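Aphrodisin (Mesocricetus auratus, PDB 1E5P) acts as an aphrodisiac pheromone of the female hamster, a secreted lipocalin that elicits copulatory behaviour in males and is linked to the binding of small odorant molecules. Local coordinates at residues Tyr65-Gly68 with Tyr72-Gln75; Phe82-Ile87 with Ile92-Lys97. All coordinates share one frame; numbering follows the deposited sequence.

Interaction 1: residues Tyr65-Gly68 with Tyr72-Gln75; sequences YLKG and YETQ. Unlike the reference sequence in segment 72-75: Glu73 (reference Gln).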
ATOM      1  N   TYR A  65       7.304  10.931  -4.557  1.00 18.95           N
ATOM      2  CA  TYR A  65       7.720  11.854  -5.620  1.00 19.02           C
ATOM      3  C   TYR A  65       7.662  11.144  -6.961  1.00 18.26           C
ATOM      4  O   TYR A  65       8.346  10.149  -7.155  1.00 18.62           O
ATOM      5  CB  TYR A  65       9.151  12.340  -5.338  1.00 21.09           C
ATOM      6  CG  TYR A  65       9.227  13.165  -4.060  1.00 24.06           C
ATOM      7  CD1 TYR A  65       8.866  14.502  -4.119  1.00 25.69           C
ATOM      8  CD2 TYR A  65       9.606  12.610  -2.851  1.00 24.75           C
ATOM      9  CE1 TYR A  65       8.893  15.296  -2.980  1.00 26.80           C
ATOM     10  CE2 TYR A  65       9.654  13.416  -1.702  1.00 26.31           C
ATOM     11  CZ  TYR A  65       9.292  14.738  -1.787  0.50 26.42           C
ATOM     12  OH  TYR A  65       9.316  15.534  -0.664  0.50 26.27           O
ATOM     13  N   LEU A  66       6.867  11.670  -7.882  1.00 18.30           N
ATOM     14  CA  LEU A  66       6.678  11.091  -9.193  1.00 17.92           C
ATOM     15  C   LEU A  66       7.913  11.299 -10.064  1.00 17.96           C
ATOM     16  O   LEU A  66       8.434  12.423 -10.140  1.00 19.88           O
ATOM     17  CB  LEU A  66       5.429  11.741  -9.839  1.00 19.62           C
ATOM     18  CG  LEU A  66       5.063  11.212 -11.233  1.00 21.75           C
ATOM     19  CD1 LEU A  66       4.748   9.722 -11.190  1.00 21.67           C
ATOM     20  CD2 LEU A  66       3.845  11.998 -11.742  1.00 23.66           C
ATOM     21  N   LYS A  67       8.338  10.235 -10.745  1.00 17.47           N
ATOM     22  CA  LYS A  67       9.525  10.268 -11.586  1.00 16.46           C
ATOM     23  C   LYS A  67       9.104  10.219 -13.053  1.00 17.54           C
ATOM     24  O   LYS A  67       7.939   9.930 -13.390  1.00 18.93           O
ATOM     25  CB  LYS A  67      10.489   9.121 -11.220  1.00 16.26           C
ATOM     26  CG  LYS A  67      10.838   9.053  -9.721  1.00 17.28           C
ATOM     27  CD  LYS A  67      11.344  10.395  -9.185  1.00 19.02           C
ATOM     28  CE  LYS A  67      11.783  10.251  -7.720  1.00 18.22           C
ATOM     29  NZ  LYS A  67      12.338  11.537  -7.190  1.00 19.84           N
ATOM     30  N   GLY A  68      10.054  10.404 -13.962  1.00 17.52           N
ATOM     31  CA  GLY A  68       9.739  10.420 -15.395  1.00 18.92           C
ATOM     32  C   GLY A  68       9.161   9.107 -15.885  1.00 19.38           C
ATOM     33  O   GLY A  68       8.345   9.064 -16.799  1.00 20.16           O
ATOM     34  N   TYR A  72       6.356   6.450  -8.366  1.00 17.89           N
ATOM     35  CA  TYR A  72       6.579   7.311  -7.230  1.00 17.96           C
ATOM     36  C   TYR A  72       7.671   6.669  -6.337  1.00 17.85           C
ATOM     37  O   TYR A  72       7.685   5.439  -6.213  1.00 19.76           O
ATOM     38  CB  TYR A  72       5.344   7.450  -6.357  1.00 17.74           C
ATOM     39  CG  TYR A  72       4.219   8.258  -6.977  1.00 18.42           C
ATOM     40  CD1 TYR A  72       3.298   7.630  -7.790  1.00 20.36           C
ATOM     41  CD2 TYR A  72       4.134   9.625  -6.744  1.00 20.03           C
ATOM     42  CE1 TYR A  72       2.267   8.364  -8.386  1.00 22.01           C
ATOM     43  CE2 TYR A  72       3.101  10.351  -7.326  1.00 21.36           C
ATOM     44  CZ  TYR A  72       2.193   9.724  -8.138  1.00 22.66           C
ATOM     45  OH  TYR A  72       1.168  10.464  -8.688  1.00 24.98           O
ATOM     46  N   GLU A  73       8.551   7.477  -5.813  1.00 16.76           N
ATOM     47  CA  GLU A  73       9.565   7.032  -4.876  1.00 17.83           C
ATOM     48  C   GLU A  73       9.347   7.704  -3.527  1.00 19.17           C
ATOM     49  O   GLU A  73       9.024   8.883  -3.433  1.00 19.58           O
ATOM     50  CB  GLU A  73      10.981   7.314  -5.390  1.00 20.34           C
ATOM     51  CG  GLU A  73      11.274   6.524  -6.652  1.00 20.12           C
ATOM     52  CD  GLU A  73      12.700   6.605  -7.147  1.00 19.95           C
ATOM     53  OE1 GLU A  73      13.532   7.308  -6.510  0.50 17.55           O
ATOM     54  OE2 GLU A  73      12.947   5.950  -8.181  0.50 15.67           O
ATOM     55  N   THR A  74       9.488   6.929  -2.458  1.00 19.41           N
ATOM     56  CA  THR A  74       9.373   7.404  -1.095  1.00 20.25           C
ATOM     57  C   THR A  74      10.311   6.604  -0.176  1.00 18.54           C
ATOM     58  O   THR A  74      10.553   5.422  -0.405  1.00 19.23           O
ATOM     59  CB  THR A  74       7.942   7.402  -0.535  1.00 27.46           C
ATOM     60  OG1 THR A  74       7.927   8.234   0.665  1.00 32.76           O
ATOM     61  CG2 THR A  74       7.496   6.005  -0.155  1.00 28.65           C
ATOM     62  N   GLN A  75      10.860   7.294   0.819  1.00 17.80           N
ATOM     63  CA  GLN A  75      11.729   6.641   1.790  1.00 18.78           C
ATOM     64  C   GLN A  75      10.890   6.282   3.011  1.00 19.75           C
ATOM     65  O   GLN A  75      10.285   7.151   3.642  1.00 19.74           O
ATOM     66  CB  GLN A  75      12.903   7.561   2.196  1.00 23.39           C
ATOM     67  CG  GLN A  75      13.922   7.652   1.063  1.00 30.44           C
ATOM     68  CD  GLN A  75      15.301   8.093   1.503  1.00 34.81           C
ATOM     69  OE1 GLN A  75      15.990   7.379   2.224  0.50 35.47           O
ATOM     70  NE2 GLN A  75      15.691   9.276   1.034  0.50 36.47           N
TER

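Interaction 2: residues Phe82-Ile87 with Ile92-Lys97; sequences FQPLYI and IFFTNK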
ATOM      1  N   PHE A  82       6.663   2.855  -6.142  1.00 17.87           N
ATOM      2  CA  PHE A  82       5.297   2.378  -6.262  1.00 19.20           C
ATOM      3  C   PHE A  82       4.503   3.093  -7.346  1.00 19.96           C
ATOM      4  O   PHE A  82       4.893   4.154  -7.839  1.00 19.42           O
ATOM      5  CB  PHE A  82       4.580   2.510  -4.905  1.00 19.49           C
ATOM      6  CG  PHE A  82       4.345   3.910  -4.400  1.00 20.45           C
ATOM      7  CD1 PHE A  82       5.294   4.544  -3.616  1.00 22.20           C
ATOM      8  CD2 PHE A  82       3.171   4.591  -4.690  1.00 22.18           C
ATOM      9  CE1 PHE A  82       5.115   5.828  -3.131  1.00 22.50           C
ATOM     10  CE2 PHE A  82       2.988   5.880  -4.205  1.00 23.90           C
ATOM     11  CZ  PHE A  82       3.940   6.497  -3.420  1.00 23.05           C
ATOM     12  N   GLN A  83       3.398   2.449  -7.721  1.00 19.71           N
ATOM     13  CA  GLN A  83       2.511   3.136  -8.697  1.00 23.55           C
ATOM     14  C   GLN A  83       1.173   2.440  -8.703  1.00 23.48           C
ATOM     15  O   GLN A  83       1.075   1.270  -8.365  1.00 21.57           O
ATOM     16  CB  GLN A  83       3.173   3.142 -10.065  1.00 29.85           C
ATOM     17  CG  GLN A  83       3.393   1.782 -10.703  1.00 35.12           C
ATOM     18  CD  GLN A  83       3.919   1.927 -12.127  1.00 38.65           C
ATOM     19  OE1 GLN A  83       3.356   2.642 -12.953  1.00 42.04           O
ATOM     20  NE2 GLN A  83       5.015   1.243 -12.405  1.00 39.73           N
ATOM     21  N   PRO A  84       0.117   3.166  -9.065  1.00 25.12           N
ATOM     22  CA  PRO A  84      -1.188   2.571  -9.173  1.00 25.54           C
ATOM     23  C   PRO A  84      -1.197   1.561 -10.321  1.00 25.61           C
ATOM     24  O   PRO A  84      -0.618   1.855 -11.389  1.00 27.85           O
ATOM     25  CB  PRO A  84      -2.094   3.750  -9.555  1.00 26.46           C
ATOM     26  CG  PRO A  84      -1.350   4.970  -9.110  1.00 26.35           C
ATOM     27  CD  PRO A  84       0.110   4.641  -9.292  1.00 25.71           C
ATOM     28  N   LEU A  85      -1.797   0.413 -10.126  1.00 24.87           N
ATOM     29  CA  LEU A  85      -1.995  -0.568 -11.195  1.00 25.50           C
ATOM     30  C   LEU A  85      -3.399  -0.361 -11.795  1.00 25.82           C
ATOM     31  O   LEU A  85      -3.603  -0.603 -12.993  1.00 27.09           O
ATOM     32  CB  LEU A  85      -1.994  -1.990 -10.645  1.00 25.47           C
ATOM     33  CG  LEU A  85      -0.657  -2.586 -10.192  1.00 27.55           C
ATOM     34  CD1 LEU A  85      -0.879  -3.831  -9.337  1.00 27.44           C
ATOM     35  CD2 LEU A  85       0.221  -2.920 -11.382  1.00 28.38           C
ATOM     36  N   TYR A  86      -4.325   0.052 -10.939  1.00 24.30           N
ATOM     37  CA  TYR A  86      -5.725   0.208 -11.359  1.00 24.27           C
ATOM     38  C   TYR A  86      -6.479   1.041 -10.351  1.00 23.71           C
ATOM     39  O   TYR A  86      -6.424   0.840  -9.140  1.00 22.47           O
ATOM     40  CB  TYR A  86      -6.351  -1.206 -11.477  1.00 24.41           C
ATOM     41  CG  TYR A  86      -7.819  -1.162 -11.874  1.00 26.06           C
ATOM     42  CD1 TYR A  86      -8.196  -0.591 -13.079  1.00 28.26           C
ATOM     43  CD2 TYR A  86      -8.803  -1.672 -11.042  1.00 27.35           C
ATOM     44  CE1 TYR A  86      -9.539  -0.542 -13.448  1.00 29.43           C
ATOM     45  CE2 TYR A  86     -10.144  -1.622 -11.406  1.00 28.57           C
ATOM     46  CZ  TYR A  86     -10.497  -1.052 -12.609  1.00 29.49           C
ATOM     47  OH  TYR A  86     -11.830  -0.994 -12.981  1.00 31.13           O
ATOM     48  N   ILE A  87      -7.242   2.039 -10.842  1.00 24.65           N
ATOM     49  CA  ILE A  87      -7.970   2.918  -9.957  1.00 26.97           C
ATOM     50  C   ILE A  87      -9.463   2.936 -10.284  1.00 28.16           C
ATOM     51  O   ILE A  87      -9.811   2.977 -11.469  1.00 27.81           O
ATOM     52  CB  ILE A  87      -7.454   4.375 -10.092  1.00 30.43           C
ATOM     53  CG1 ILE A  87      -5.942   4.458  -9.943  1.00 32.39           C
ATOM     54  CG2 ILE A  87      -8.135   5.264  -9.053  1.00 31.96           C
ATOM     55  CD1 ILE A  87      -5.303   5.769 -10.336  1.00 32.45           C
ATOM     56  N   ILE A  92      -8.058   1.560  -4.908  1.00 22.22           N
ATOM     57  CA  ILE A  92      -6.820   1.778  -5.635  1.00 21.18           C
ATOM     58  C   ILE A  92      -5.970   0.495  -5.472  1.00 20.47           C
ATOM     59  O   ILE A  92      -5.783   0.063  -4.328  1.00 21.98           O
ATOM     60  CB  ILE A  92      -5.947   2.943  -5.123  1.00 22.80           C
ATOM     61  CG1 ILE A  92      -6.718   4.238  -4.937  1.00 25.13           C
ATOM     62  CG2 ILE A  92      -4.748   3.148  -6.061  1.00 23.12           C
ATOM     63  CD1 ILE A  92      -5.963   5.232  -4.038  1.00 26.85           C
ATOM     64  N   PHE A  93      -5.559  -0.100  -6.573  1.00 19.58           N
ATOM     65  CA  PHE A  93      -4.643  -1.260  -6.493  1.00 19.02           C
ATOM     66  C   PHE A  93      -3.248  -0.724  -6.810  1.00 19.31           C
ATOM     67  O   PHE A  93      -3.051  -0.177  -7.920  1.00 20.69           O
ATOM     68  CB  PHE A  93      -5.016  -2.304  -7.571  1.00 18.37           C
ATOM     69  CG  PHE A  93      -6.354  -2.951  -7.321  1.00 18.57           C
ATOM     70  CD1 PHE A  93      -7.525  -2.253  -7.559  1.00 19.93           C
ATOM     71  CD2 PHE A  93      -6.419  -4.265  -6.879  1.00 20.90           C
ATOM     72  CE1 PHE A  93      -8.764  -2.850  -7.338  1.00 21.82           C
ATOM     73  CE2 PHE A  93      -7.651  -4.853  -6.652  1.00 21.49           C
ATOM     74  CZ  PHE A  93      -8.810  -4.150  -6.883  1.00 21.09           C
ATOM     75  N   PHE A  94      -2.313  -0.778  -5.875  1.00 19.20           N
ATOM     76  CA  PHE A  94      -0.963  -0.292  -6.102  1.00 19.42           C
ATOM     77  C   PHE A  94       0.054  -1.461  -6.147  1.00 20.12           C
ATOM     78  O   PHE A  94      -0.180  -2.477  -5.486  1.00 20.62           O
ATOM     79  CB  PHE A  94      -0.457   0.480  -4.848  1.00 20.88           C
ATOM     80  CG  PHE A  94      -1.056   1.803  -4.537  1.00 21.38           C
ATOM     81  CD1 PHE A  94      -0.578   2.947  -5.193  1.00 23.04           C
ATOM     82  CD2 PHE A  94      -2.042   1.953  -3.579  1.00 20.48           C
ATOM     83  CE1 PHE A  94      -1.112   4.194  -4.891  1.00 22.62           C
ATOM     84  CE2 PHE A  94      -2.573   3.193  -3.274  1.00 21.35           C
ATOM     85  CZ  PHE A  94      -2.094   4.317  -3.927  1.00 22.15           C
ATOM     86  N   THR A  95       1.121  -1.265  -6.891  1.00 18.80           N
ATOM     87  CA  THR A  95       2.257  -2.195  -6.830  1.00 19.72           C
ATOM     88  C   THR A  95       3.354  -1.426  -6.087  1.00 19.80           C
ATOM     89  O   THR A  95       3.442  -0.182  -6.241  1.00 19.98           O
ATOM     90  CB  THR A  95       2.713  -2.665  -8.204  1.00 24.25           C
ATOM     91  OG1 THR A  95       3.894  -3.464  -8.072  1.00 28.41           O
ATOM     92  CG2 THR A  95       3.050  -1.504  -9.130  1.00 23.80           C
ATOM     93  N   ASN A  96       4.111  -2.069  -5.213  1.00 19.75           N
ATOM     94  CA  ASN A  96       5.223  -1.377  -4.533  1.00 19.04           C
ATOM     95  C   ASN A  96       6.409  -2.358  -4.457  1.00 20.42           C
ATOM     96  O   ASN A  96       6.176  -3.567  -4.297  1.00 21.57           O
ATOM     97  CB  ASN A  96       4.913  -0.958  -3.111  1.00 17.98           C
ATOM     98  CG  ASN A  96       6.062  -0.292  -2.379  1.00 18.75           C
ATOM     99  OD1 ASN A  96       6.434  -0.636  -1.240  1.00 24.27           O
ATOM    100  ND2 ASN A  96       6.658   0.715  -2.985  1.00 16.76           N
ATOM    101  N   LYS A  97       7.558  -1.840  -4.696  1.00 18.59           N
ATOM    102  CA  LYS A  97       8.812  -2.573  -4.504  1.00 19.08           C
ATOM    103  C   LYS A  97       9.640  -1.889  -3.419  1.00 18.71           C
ATOM    104  O   LYS A  97       9.952  -0.693  -3.515  1.00 18.90           O
ATOM    105  CB  LYS A  97       9.609  -2.593  -5.812  1.00 21.74           C
ATOM    106  CG  LYS A  97       8.983  -3.482  -6.894  1.00 25.98           C
ATOM    107  CD  LYS A  97       9.730  -3.380  -8.224  0.50 26.49           C
ATOM    108  CE  LYS A  97       9.059  -4.120  -9.378  0.50 27.50           C
TER

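Interaction 1: residues Tyr65-Gly68 with Tyr72-Gln75
Tyr65 and Glu73 form a hydrogen-bonded antiparallel pair at the end of a beta hairpin, where strand 56-66 of the lipocalin barrel turns back into strand 72-75. Two backbone bonds close the ring: Tyr65 N gives its hydrogen to Glu73 O at 2.9 Å, and Glu73 N returns one to Tyr65 O at 3.0 Å. The second donor stands above the carbonyl plane, 38° out of it. That same oxygen also takes a CA-H...O contact from Tyr72 CA. The side chain of Tyr65 stays on the Glu73 side of the sheet, with the edge of its ring, at CD2, near Glu73 O and with Glu44 of strand 44-53 beside it.

Leu66 follows as the non-hydrogen-bonded partner of Tyr72, and here the side chains go to the opposite face, the one that holds the buried tyrosine. With CG anti to the backbone N (chi1 -179°), Leu66 lays CD1 over the centre of the Tyr72 ring, 4.0 Å from the centroid and only 13° off the ring normal, a CH-pi contact. Leu66 CB meets the ring at CE2 as well, so two points of one side chain bear on the aromatic group. The phenol is anchored at its far end by a hydrogen bond between Tyr72 OH and Cys42 O, and Phe82 and Phe3 pack against the ring.

Past the end of the strand, the side chain of Lys67 leaves its backbone toward the facing strand and meets Glu73. It bends at chi2 and crosses the extended glutamate at about a right angle, so that methylenes do most of the touching. The opposite charges are near enough that they probably attract, yet Lys67 NZ stays 4.4 Å from Glu73 OE1, while Lys67 CE lies 3.6 Å from Glu73 OE1.

Interaction 2: residues Phe82-Ile87 with Ile92-Lys97
Phe93 O is gripped by two consecutive amides, Leu85 N at 2.6 Å and Tyr86 N at 3.3 Å, the signature of a classic beta bulge in an antiparallel hairpin of the lipocalin barrel. Both donors lie in the carbonyl plane. The extra residue shifts the register by one as the chain turns a corner at Leu85. Beyond it, Phe93 N reaches Tyr86 O at 2.9 Å in an almost straight bond (179°), while before it Gln83 and Thr95 exchange a pair of backbone bonds.

Leu85 turns toward the partner strand and crosses Thr95 at about a right angle, its CG and methyls against Thr95 CB and CG2. Gln83 CG lies 3.7 Å from Thr95 CG2. Further along that face the Tyr86 and Phe93 rings run side by side, obliquely turned, with Phe93 CE1 at the tyrosine's edge; helix 120-132 packs on both through Ile125.

The other face, with Phe82, Asn96, Ile87 and Ile92, is largely apolar, and on it Phe82 meets Met45 and Ile47 of strand 44-53. Phe82 takes the chi1 66° position between its backbone N and carbonyl carbon, and its CD2 lies 4.1 Å from Phe94 CD1. The Asn96 amide plane stands 68° from the Phe82 ring. Its nitrogen makes a weak hydrogen bond to Ile81 O; Asn96 ND2 also comes to the ring's edge, near its plane, and 3.4 Å from Phe82 CB.

From the N terminus, strand 56-66 comes first, and interaction 1 closes the loop 67-71 that leads into strand 72-75. The chain then turns into strand 79-87, and interaction 2 closes the next hairpin, returning along strand 91-99. The two loops are in series: neither nests within nor crosses the other. Together they join four consecutive strands of one antiparallel sheet. The hairpins meet through strands 72-75 and 79-87, where Tyr72 N probably hydrogen-bonds to Phe82 O at 2.8 Å and the Thr74 methyl CG2 packs against Phe82 CE1. Interaction 1 sits at the surface; interaction 2 lies nearer the centre, beside helix 120-132.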